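Local atomic coordinates of adhesion G-protein coupled receptor G6 (Danio rerio, PDB entry 6V55), a protein that probably acts as a signalling adhesion G-protein coupled receptor whose calcium-binding extracellular region serves cell adhesion, with a link to myelination. Residues F99-K104 against L524-N529; D519-L524 against V562-N567; Q539-V544 against S580-K585; T556-V561 against D588-K593. All blocks are in the same frame, centred on the assembly; numbering follows the deposited sequence.

Contact 1: F99-K104 against L524-N529. With CA (calcium ion), chain C.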
# COMPACT_ATOMS: atom_id res chain seq x y z
N PHE A 99 -2.30 -3.90 14.29
CA PHE A 99 -1.64 -3.64 15.57
C PHE A 99 -0.55 -4.63 15.93
O PHE A 99 0.18 -4.37 16.89
CB PHE A 99 -2.67 -3.62 16.72
CG PHE A 99 -3.65 -4.78 16.70
CD1 PHE A 99 -3.34 -5.98 17.35
CD2 PHE A 99 -4.88 -4.66 16.06
CE1 PHE A 99 -4.23 -7.05 17.33
CE2 PHE A 99 -5.76 -5.74 16.03
CZ PHE A 99 -5.42 -6.94 16.67
N SER A 100 -0.41 -5.76 15.23
CA SER A 100 0.54 -6.78 15.67
C SER A 100 0.98 -7.62 14.48
O SER A 100 0.29 -7.65 13.47
CB SER A 100 -0.07 -7.69 16.73
OG SER A 100 -0.93 -8.60 16.08
N VAL A 101 2.12 -8.32 14.65
CA VAL A 101 2.80 -9.17 13.66
C VAL A 101 3.23 -8.37 12.43
O VAL A 101 2.42 -8.10 11.53
CB VAL A 101 1.96 -10.40 13.22
CG1 VAL A 101 2.77 -11.32 12.34
CG2 VAL A 101 1.40 -11.13 14.43
N GLN A 102 4.52 -8.05 12.34
CA GLN A 102 5.05 -7.28 11.22
C GLN A 102 6.08 -8.09 10.46
O GLN A 102 6.88 -8.82 11.06
CB GLN A 102 5.67 -5.98 11.72
CG GLN A 102 4.61 -4.99 12.12
CD GLN A 102 4.26 -5.08 13.56
OE1 GLN A 102 5.14 -5.16 14.41
NE2 GLN A 102 2.96 -5.10 13.87
N LYS A 103 6.06 -7.96 9.15
CA LYS A 103 7.07 -8.54 8.28
C LYS A 103 7.85 -7.41 7.61
O LYS A 103 7.76 -6.24 8.01
CB LYS A 103 6.42 -9.47 7.26
CG LYS A 103 5.58 -10.57 7.88
CD LYS A 103 6.39 -11.58 8.68
CE LYS A 103 5.47 -12.36 9.62
NZ LYS A 103 5.86 -13.78 9.81
N LYS A 104 8.59 -7.77 6.57
CA LYS A 104 9.65 -6.93 6.04
C LYS A 104 9.10 -5.72 5.30
O LYS A 104 9.63 -4.61 5.43
CB LYS A 104 10.52 -7.77 5.12
CG LYS A 104 11.79 -7.13 4.65
CD LYS A 104 12.17 -7.60 3.26
CE LYS A 104 12.15 -9.12 3.12
NZ LYS A 104 12.44 -9.61 1.73
N LEU A 524 0.75 -10.02 23.68
CA LEU A 524 0.97 -8.86 24.53
C LEU A 524 2.36 -8.25 24.30
O LEU A 524 2.49 -7.03 24.37
CB LEU A 524 0.82 -9.25 25.99
CG LEU A 524 -0.51 -9.80 26.53
CD1 LEU A 524 -0.43 -10.02 28.03
CD2 LEU A 524 -1.72 -8.95 26.16
N ALA A 525 3.37 -9.07 23.98
CA ALA A 525 4.70 -8.56 23.65
C ALA A 525 4.72 -7.78 22.34
O ALA A 525 5.58 -6.91 22.16
CB ALA A 525 5.70 -9.72 23.57
N ASP A 526 3.80 -8.08 21.41
CA ASP A 526 3.68 -7.29 20.20
C ASP A 526 3.15 -5.88 20.47
O ASP A 526 3.76 -4.90 20.00
CB ASP A 526 2.79 -8.02 19.19
CG ASP A 526 3.36 -8.01 17.77
OD1 ASP A 526 3.50 -9.11 17.19
OD2 ASP A 526 3.67 -6.91 17.24
N ILE A 527 2.05 -5.75 21.24
CA ILE A 527 1.36 -4.47 21.47
C ILE A 527 2.24 -3.48 22.22
O ILE A 527 2.11 -2.26 22.04
CB ILE A 527 0.06 -4.61 22.27
CG1 ILE A 527 -0.74 -5.83 21.93
CG2 ILE A 527 -0.84 -3.43 22.02
CD1 ILE A 527 -1.67 -6.15 23.10
N SER A 528 3.12 -3.98 23.08
CA SER A 528 3.90 -3.18 24.00
C SER A 528 5.05 -2.43 23.34
O SER A 528 5.61 -1.53 23.97
CB SER A 528 4.42 -4.08 25.10
OG SER A 528 3.46 -5.06 25.42
N ASN A 529 5.42 -2.76 22.10
CA ASN A 529 6.36 -1.92 21.37
C ASN A 529 5.71 -0.61 20.92
O ASN A 529 6.41 0.40 20.76
CB ASN A 529 6.89 -2.69 20.17
CG ASN A 529 8.19 -3.37 20.46
OD1 ASN A 529 8.31 -4.60 20.33
ND2 ASN A 529 9.19 -2.59 20.87
CA CA C . 0.38 -6.69 11.20
O HOH W 1 1.27 -4.41 11.96

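Contact 2: D519-L524 against V562-N567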
# COMPACT_ATOMS: atom_id res chain seq x y z
N ASP A 519 0.86 -18.24 23.81
CA ASP A 519 0.17 -17.46 22.80
C ASP A 519 -0.20 -16.07 23.31
O ASP A 519 -0.04 -15.08 22.58
CB ASP A 519 -1.07 -18.21 22.32
CG ASP A 519 -1.59 -17.69 20.98
OD1 ASP A 519 -0.93 -17.96 19.94
OD2 ASP A 519 -2.66 -17.01 20.98
N VAL A 520 -0.70 -16.00 24.56
CA VAL A 520 -1.06 -14.74 25.21
C VAL A 520 0.16 -13.83 25.36
O VAL A 520 0.12 -12.64 25.02
CB VAL A 520 -1.70 -15.02 26.58
CG1 VAL A 520 -1.82 -13.76 27.43
CG2 VAL A 520 -3.03 -15.63 26.41
N ALA A 521 1.29 -14.40 25.83
CA ALA A 521 2.49 -13.62 26.09
C ALA A 521 3.10 -13.06 24.81
O ALA A 521 3.57 -11.92 24.81
CB ALA A 521 3.52 -14.47 26.82
N VAL A 522 3.04 -13.83 23.71
CA VAL A 522 3.54 -13.38 22.41
C VAL A 522 2.71 -12.21 21.89
O VAL A 522 3.26 -11.20 21.43
CB VAL A 522 3.56 -14.59 21.44
CG1 VAL A 522 3.50 -14.18 20.03
CG2 VAL A 522 4.83 -15.39 21.62
N GLN A 523 1.37 -12.28 22.03
CA GLN A 523 0.52 -11.20 21.53
C GLN A 523 0.69 -9.91 22.33
O GLN A 523 0.84 -8.84 21.74
CB GLN A 523 -0.95 -11.61 21.50
CG GLN A 523 -1.36 -12.80 20.59
CD GLN A 523 -0.35 -13.18 19.49
OE1 GLN A 523 -0.04 -12.40 18.57
NE2 GLN A 523 0.16 -14.41 19.59
N LEU A 524 0.75 -10.02 23.68
CA LEU A 524 0.97 -8.86 24.53
C LEU A 524 2.36 -8.25 24.30
O LEU A 524 2.49 -7.03 24.37
CB LEU A 524 0.82 -9.25 25.99
CG LEU A 524 -0.51 -9.80 26.53
CD1 LEU A 524 -0.43 -10.02 28.03
CD2 LEU A 524 -1.72 -8.95 26.16
N VAL A 562 9.90 -11.20 29.68
CA VAL A 562 10.90 -10.18 30.03
C VAL A 562 10.85 -9.03 29.03
O VAL A 562 11.14 -7.87 29.38
CB VAL A 562 12.28 -10.88 30.21
CG1 VAL A 562 13.49 -10.00 29.94
CG2 VAL A 562 12.38 -11.39 31.65
N THR A 563 10.34 -9.30 27.83
CA THR A 563 10.29 -8.20 26.90
C THR A 563 8.95 -7.49 26.89
O THR A 563 8.87 -6.40 26.31
CB THR A 563 10.68 -8.67 25.51
OG1 THR A 563 9.70 -9.59 25.01
CG2 THR A 563 12.01 -9.39 25.60
N ILE A 564 7.90 -8.08 27.48
CA ILE A 564 6.74 -7.26 27.85
C ILE A 564 7.18 -6.20 28.85
O ILE A 564 7.00 -5.01 28.60
CB ILE A 564 5.60 -8.13 28.40
CG1 ILE A 564 5.20 -9.09 27.30
CG2 ILE A 564 4.43 -7.27 28.74
CD1 ILE A 564 4.33 -10.27 27.71
N ILE A 565 7.93 -6.62 29.88
CA ILE A 565 8.36 -5.71 30.95
C ILE A 565 9.44 -4.73 30.48
O ILE A 565 9.45 -3.57 30.89
CB ILE A 565 8.82 -6.55 32.17
CG1 ILE A 565 7.76 -7.61 32.52
CG2 ILE A 565 9.07 -5.67 33.37
CD1 ILE A 565 6.44 -7.07 33.08
N SER A 566 10.32 -5.16 29.57
CA SER A 566 11.30 -4.26 28.97
C SER A 566 10.64 -3.18 28.12
O SER A 566 11.09 -2.02 28.12
CB SER A 566 12.28 -5.04 28.10
OG SER A 566 13.25 -4.19 27.51
N ASN A 567 9.57 -3.54 27.40
CA ASN A 567 8.85 -2.55 26.60
C ASN A 567 8.04 -1.60 27.47
O ASN A 567 7.85 -0.44 27.09
CB ASN A 567 7.90 -3.24 25.65
CG ASN A 567 8.59 -3.90 24.51
OD1 ASN A 567 9.80 -3.79 24.34
ND2 ASN A 567 7.81 -4.66 23.73

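Contact 3: Q539-V544 against S580-K585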
# COMPACT_ATOMS: atom_id res chain seq x y z
N GLN A 539 -3.33 -2.97 32.09
CA GLN A 539 -4.03 -4.21 31.77
C GLN A 539 -3.11 -5.27 31.20
O GLN A 539 -3.38 -6.46 31.37
CB GLN A 539 -5.15 -3.94 30.78
CG GLN A 539 -6.21 -3.09 31.35
CD GLN A 539 -7.06 -2.52 30.27
OE1 GLN A 539 -7.25 -3.14 29.23
NE2 GLN A 539 -7.56 -1.31 30.49
N VAL A 540 -2.05 -4.86 30.51
CA VAL A 540 -1.09 -5.85 30.04
C VAL A 540 -0.30 -6.40 31.22
O VAL A 540 -0.07 -7.61 31.32
CB VAL A 540 -0.21 -5.24 28.93
CG1 VAL A 540 0.88 -6.15 28.55
CG2 VAL A 540 -1.04 -4.96 27.68
N VAL A 541 0.02 -5.55 32.19
CA VAL A 541 0.87 -5.99 33.29
C VAL A 541 0.05 -6.79 34.32
O VAL A 541 0.59 -7.69 34.99
CB VAL A 541 1.59 -4.73 33.84
CG1 VAL A 541 2.21 -4.92 35.17
CG2 VAL A 541 2.70 -4.34 32.86
N THR A 542 -1.27 -6.59 34.38
CA THR A 542 -2.09 -7.48 35.20
C THR A 542 -2.21 -8.88 34.59
O THR A 542 -2.01 -9.88 35.30
CB THR A 542 -3.46 -6.85 35.44
OG1 THR A 542 -3.29 -5.68 36.26
CG2 THR A 542 -4.39 -7.81 36.16
N LYS A 543 -2.43 -8.96 33.26
CA LYS A 543 -2.48 -10.25 32.56
C LYS A 543 -1.14 -11.00 32.59
O LYS A 543 -1.14 -12.23 32.73
CB LYS A 543 -2.93 -10.04 31.11
CG LYS A 543 -3.27 -11.34 30.39
CD LYS A 543 -4.32 -12.14 31.16
CE LYS A 543 -5.70 -11.48 31.00
NZ LYS A 543 -6.77 -12.06 31.87
N VAL A 544 -0.01 -10.28 32.52
CA VAL A 544 1.32 -10.89 32.68
C VAL A 544 1.48 -11.47 34.08
O VAL A 544 2.03 -12.56 34.25
CB VAL A 544 2.41 -9.86 32.34
CG1 VAL A 544 3.80 -10.24 32.86
CG2 VAL A 544 2.49 -9.68 30.87
N SER A 580 3.69 -0.49 37.98
CA SER A 580 5.08 -0.86 38.23
C SER A 580 5.22 -1.90 39.34
O SER A 580 6.09 -2.77 39.26
CB SER A 580 5.93 0.37 38.58
OG SER A 580 5.61 0.91 39.85
N GLU A 581 4.34 -1.86 40.35
CA GLU A 581 4.48 -2.81 41.44
C GLU A 581 4.04 -4.21 41.02
O GLU A 581 4.64 -5.21 41.45
CB GLU A 581 3.71 -2.34 42.66
CG GLU A 581 4.04 -3.12 43.91
CD GLU A 581 3.00 -2.99 45.01
OE1 GLU A 581 2.00 -2.26 44.81
OE2 GLU A 581 3.21 -3.62 46.07
N THR A 582 3.03 -4.31 40.15
CA THR A 582 2.67 -5.61 39.58
C THR A 582 3.77 -6.13 38.65
O THR A 582 4.14 -7.31 38.73
CB THR A 582 1.34 -5.48 38.86
OG1 THR A 582 0.31 -5.12 39.80
CG2 THR A 582 0.96 -6.75 38.17
N ALA A 583 4.35 -5.22 37.84
CA ALA A 583 5.44 -5.57 36.93
C ALA A 583 6.67 -6.04 37.68
O ALA A 583 7.28 -7.04 37.30
CB ALA A 583 5.82 -4.36 36.07
N LEU A 584 7.02 -5.34 38.76
CA LEU A 584 8.16 -5.73 39.58
C LEU A 584 7.91 -7.06 40.26
O LEU A 584 8.79 -7.93 40.26
CB LEU A 584 8.45 -4.67 40.62
CG LEU A 584 9.24 -3.50 40.05
CD1 LEU A 584 9.43 -2.45 41.18
CD2 LEU A 584 10.55 -3.94 39.41
N LYS A 585 6.70 -7.27 40.78
CA LYS A 585 6.38 -8.51 41.48
C LYS A 585 6.25 -9.68 40.51
O LYS A 585 6.63 -10.80 40.87
CB LYS A 585 5.13 -8.32 42.34
CG LYS A 585 5.35 -7.56 43.65
CD LYS A 585 4.04 -7.14 44.29
CE LYS A 585 4.16 -6.96 45.80
NZ LYS A 585 2.83 -6.80 46.47
O HOH W 2 -2.91 -6.18 38.99

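Contact 4: T556-V561 against D588-K593. With NAG (2-acetamido-2-deoxy-beta-D-glucopyranose), chain L.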
# COMPACT_ATOMS: atom_id res chain seq x y z
N THR A 556 11.82 -19.98 26.93
CA THR A 556 11.19 -19.25 25.83
C THR A 556 9.95 -18.52 26.30
O THR A 556 9.68 -17.41 25.82
CB THR A 556 10.85 -20.19 24.67
OG1 THR A 556 9.78 -21.07 25.04
CG2 THR A 556 12.07 -21.01 24.28
N LEU A 557 9.23 -19.07 27.30
CA LEU A 557 8.13 -18.32 27.91
C LEU A 557 8.65 -17.12 28.71
O LEU A 557 8.05 -16.04 28.68
CB LEU A 557 7.28 -19.23 28.80
CG LEU A 557 6.03 -18.60 29.44
CD1 LEU A 557 5.17 -17.93 28.40
CD2 LEU A 557 5.22 -19.64 30.16
N ALA A 558 9.79 -17.28 29.41
CA ALA A 558 10.30 -16.16 30.17
C ALA A 558 10.95 -15.10 29.28
O ALA A 558 11.02 -13.93 29.67
CB ALA A 558 11.30 -16.64 31.20
N SER A 559 11.40 -15.48 28.09
CA SER A 559 11.98 -14.48 27.20
C SER A 559 10.90 -13.58 26.63
O SER A 559 11.15 -12.39 26.41
CB SER A 559 12.80 -15.13 26.10
OG SER A 559 12.05 -15.21 24.90
N THR A 560 9.69 -14.09 26.46
CA THR A 560 8.60 -13.23 26.02
C THR A 560 8.14 -12.32 27.16
O THR A 560 7.85 -11.14 26.93
CB THR A 560 7.45 -14.07 25.49
OG1 THR A 560 7.98 -15.17 24.75
CG2 THR A 560 6.63 -13.26 24.57
N VAL A 561 8.11 -12.85 28.38
CA VAL A 561 7.60 -12.08 29.51
C VAL A 561 8.59 -10.97 29.88
O VAL A 561 8.16 -9.86 30.20
CB VAL A 561 7.26 -13.05 30.67
CG1 VAL A 561 6.97 -12.34 31.99
CG2 VAL A 561 6.08 -13.89 30.29
N ASP A 588 9.74 -10.80 39.57
CA ASP A 588 10.35 -11.44 40.73
C ASP A 588 9.92 -12.90 40.86
O ASP A 588 10.75 -13.78 41.14
CB ASP A 588 9.98 -10.70 42.02
CG ASP A 588 10.71 -9.36 42.20
OD1 ASP A 588 10.34 -8.63 43.16
OD2 ASP A 588 11.61 -9.02 41.38
N GLU A 589 8.66 -13.18 40.59
CA GLU A 589 8.17 -14.54 40.70
C GLU A 589 8.49 -15.37 39.48
O GLU A 589 8.56 -16.60 39.61
CB GLU A 589 6.66 -14.55 40.92
CG GLU A 589 6.20 -15.72 41.76
CD GLU A 589 4.85 -16.18 41.33
OE1 GLU A 589 4.21 -15.42 40.57
OE2 GLU A 589 4.44 -17.28 41.77
N LEU A 590 8.66 -14.73 38.31
CA LEU A 590 9.14 -15.42 37.10
C LEU A 590 10.51 -16.02 37.33
O LEU A 590 10.75 -17.18 36.98
CB LEU A 590 9.18 -14.44 35.93
CG LEU A 590 9.82 -14.82 34.61
CD1 LEU A 590 8.74 -15.36 33.73
CD2 LEU A 590 10.43 -13.62 33.91
N VAL A 591 11.38 -15.28 38.03
CA VAL A 591 12.73 -15.73 38.33
C VAL A 591 12.72 -16.86 39.37
O VAL A 591 13.56 -17.77 39.31
CB VAL A 591 13.55 -14.48 38.74
CG1 VAL A 591 14.91 -14.82 39.22
CG2 VAL A 591 13.72 -13.59 37.53
N GLN A 592 11.76 -16.85 40.29
CA GLN A 592 11.66 -17.95 41.25
C GLN A 592 11.21 -19.24 40.58
O GLN A 592 11.66 -20.33 40.96
CB GLN A 592 10.68 -17.58 42.36
CG GLN A 592 11.08 -16.37 43.18
CD GLN A 592 12.31 -16.63 44.03
OE1 GLN A 592 12.52 -17.76 44.50
NE2 GLN A 592 13.13 -15.60 44.22
N LYS A 593 10.38 -19.15 39.54
CA LYS A 593 9.69 -20.30 38.98
C LYS A 593 10.34 -20.85 37.74
O LYS A 593 9.83 -21.83 37.18
CB LYS A 593 8.25 -19.93 38.61
CG LYS A 593 7.36 -19.64 39.78
CD LYS A 593 6.07 -20.38 39.67
CE LYS A 593 5.37 -20.04 38.40
NZ LYS A 593 3.96 -19.75 38.72
C1 NAG L . 6.96 -17.97 47.23
C2 NAG L . 6.27 -18.83 46.16
C3 NAG L . 4.98 -18.16 45.70
C4 NAG L . 4.05 -17.89 46.88
C5 NAG L . 4.78 -17.10 47.98
C6 NAG L . 3.97 -16.97 49.25
C7 NAG L . 7.28 -20.28 44.44
C8 NAG L . 8.27 -20.35 43.32
N2 NAG L . 7.16 -19.08 45.03
O3 NAG L . 4.32 -18.98 44.73
O4 NAG L . 2.91 -17.15 46.46
O5 NAG L . 6.02 -17.73 48.34
O6 NAG L . 4.79 -16.81 50.40
O7 NAG L . 6.62 -21.25 44.80

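Contact 1: F99-K104 against L524-N529
Asp526 of helix 517-527 brings its carboxylate against the loop at Ser100-Gln102, and nearly all of this contact is built on that one group. The backbone N of Val101 is its main partner. Val101 N gives a hydrogen bond to Asp526 OD1 at 3.0 Å with an N-H...O angle of 152°, and a weak second one to Asp526 OD2. The donor meets OD1 from above the carboxylate, 50° out of its plane, so the peptide N-H sits over the flat group and is shared by both oxygens. Ser100 packs alongside, its CB 3.6 Å from Asp526 CG. Gln102 runs past the aspartate in the opposite sense, the amide turned 87° against the carboxylate. A bend in its chain at chi2 turns Gln102 NE2 to a water O, 2.6 Å away, and that water is itself a calcium ligand. The same loop binds the calcium ion through Ser100 O and Val101 O, with Glu53, Asp61 and Asp98 completing the site within the CUB domain. With an alanine at Asp526, the Val101 N-H would probably lack its mate from the helix and the calcium loop be less firmly held against it. The peptide that donates through Val101 N binds calcium through its own carbonyl, Ser100 O, and the next carbonyl, Val101 O, is a ligand too, so an ordered calcium site probably helps hold this N-H where Asp526 can use it.

Contact 2: D519-L524 against V562-N567
The carbonyl group of Ala521 is the flat group that meets the other helix: Ala521 O lies 3.4 Å from Ile564 CD1, a methyl carbon set against the oxygen. A second flat group, the amide of Gln523, is on a side chain that leaves helix 517-527 away from Ile564, and it turns back on its own helix. Gln523 NE2 donates to Asp519 O at 3.1 Å, with the acceptor 25° out of the amide plane. Asp519 O also takes the regular helical bond from Gln523 N, and this double use ties the amide to the turn that carries it. The helices 517-527 and 555-568 belong to a helical bundle that precedes the strands leading to the GPS motif, consistent with the helical subdomain of a GAIN domain.

Ile564 is the only residue of 562-567 whose atoms come within 4.5 Å of 519-524, and Ile564 CA is 6.8 Å from Leu524 CA. With CG1 beside the backbone N (chi1 -60°) and the chain then extended (chi2 165°), the side chain ends with CD1 against the backbone and CB atoms of helix 517-527. Ala521 and Leu524, three residues apart, both bring CB to this methyl, from directions roughly at right angles. Val540 and Val544 of helix 534-550 also touch Ile564, so the isoleucine is buried among three helices. Of the purely apolar approaches, that of Leu524 CB to Ile564 CD1, at 4.0 Å, is shorter than that of Ala521 CB to the same methyl, at 4.4 Å.

Contact 3: Q539-V544 against S580-K585
Val541 and Ala583 bring the two backbones nearest, their CA atoms 5.9 Å apart. The short segments run in broadly the same direction, with axes 9.0 Å apart at closest approach and crossing at 30°. Segment 580-585 is kinked where the N atoms of Glu581 and Thr582 lack a bond to the preceding turn.

Val541 CG1 is the projecting group. Lying opposite the backbone N about the first torsion (chi1 165°), Val541 CG1 reaches across to the backbone and CB of Ala583, 3.4 Å from Ala583 N and 3.8 Å from Ala583 CB. Thr582 slides past this valine in the opposite sense, Thr582 CG2 lying 3.3 Å from Val541 O. This packing joins helices 534-550 and 573-593 in what is consistent with the helical part of a GAIN domain. Helix 555-568 touches the same valine through Val568.

At the more exposed edge, the other branch of Thr582, OG1, is linked only weakly, at 3.5 Å, to the O of a water. The same water donates to Thr542 OG1 at 2.8 Å, while that hydroxyl is also hydrogen-bonded to Thr538 O, one turn back on its own helix.

Contact 4: T556-V561 against D588-K593
Ala558 and Leu590 are the nearest CA pair of the two helical segments, 7.1 Å apart, and each directs its CB toward the other segment. Leu590 does the reaching. Its CG stands opposite the backbone N (chi1 171°), which extends the side chain across the interface and sets the forked end against a small and a branched residue. Leu590 CD1 comes closest, 3.8 Å from Ala558 CB and 3.9 Å from Val561 CG1. The CD2 branch lies slightly farther from the same two atoms. Val561 slides past the leucine in the opposite sense, touching it chiefly through CG1. The surface is wholly apolar, as expected for the interior of a helix bundle, here joining helices 555-568 and 573-593 in an arrangement consistent with the helical subdomain of a GAIN domain. Val562 and Ile553 also touch Leu590, which is buried. Were Leu590 replaced by an alanine, a gap would probably open beside Ala558 and Val561 CG1 would lose its neighbour from the facing helix.

The far flank of helix 573-593 carries charge and sugar. A weak hydrogen bond of 3.4 Å runs from NAG O3, on an N-acetylglucosamine, to Glu589 OE2. The acetyl methyl of the same sugar, NAG C8, rests 3.7 Å from Lys593 CG. The ammonium of Lys593 forms only a long salt bridge to Glu589 and finds a firmer partner in Val548 O.

Contacts 2 and 4 are fully buried, contacts 1 and 3 only partly. Contact 1 stands apart in chemistry: a carboxylate meets a backbone N-H beside calcium, joining the CUB domain to a helix some 420 residues later, whereas the other three pack aliphatic groups between helices close in sequence. Contacts 1 and 2 share Leu524 and helix 517-527, contacts 2 and 4 share helix 555-568, and contacts 3 and 4 share helix 573-593. Contacts 2, 3 and 4 also meet in one shared apolar core, where Val544 of contact 3 packs on Val561 of contact 4. Water edges contact 3, and a glycan flanks contact 4.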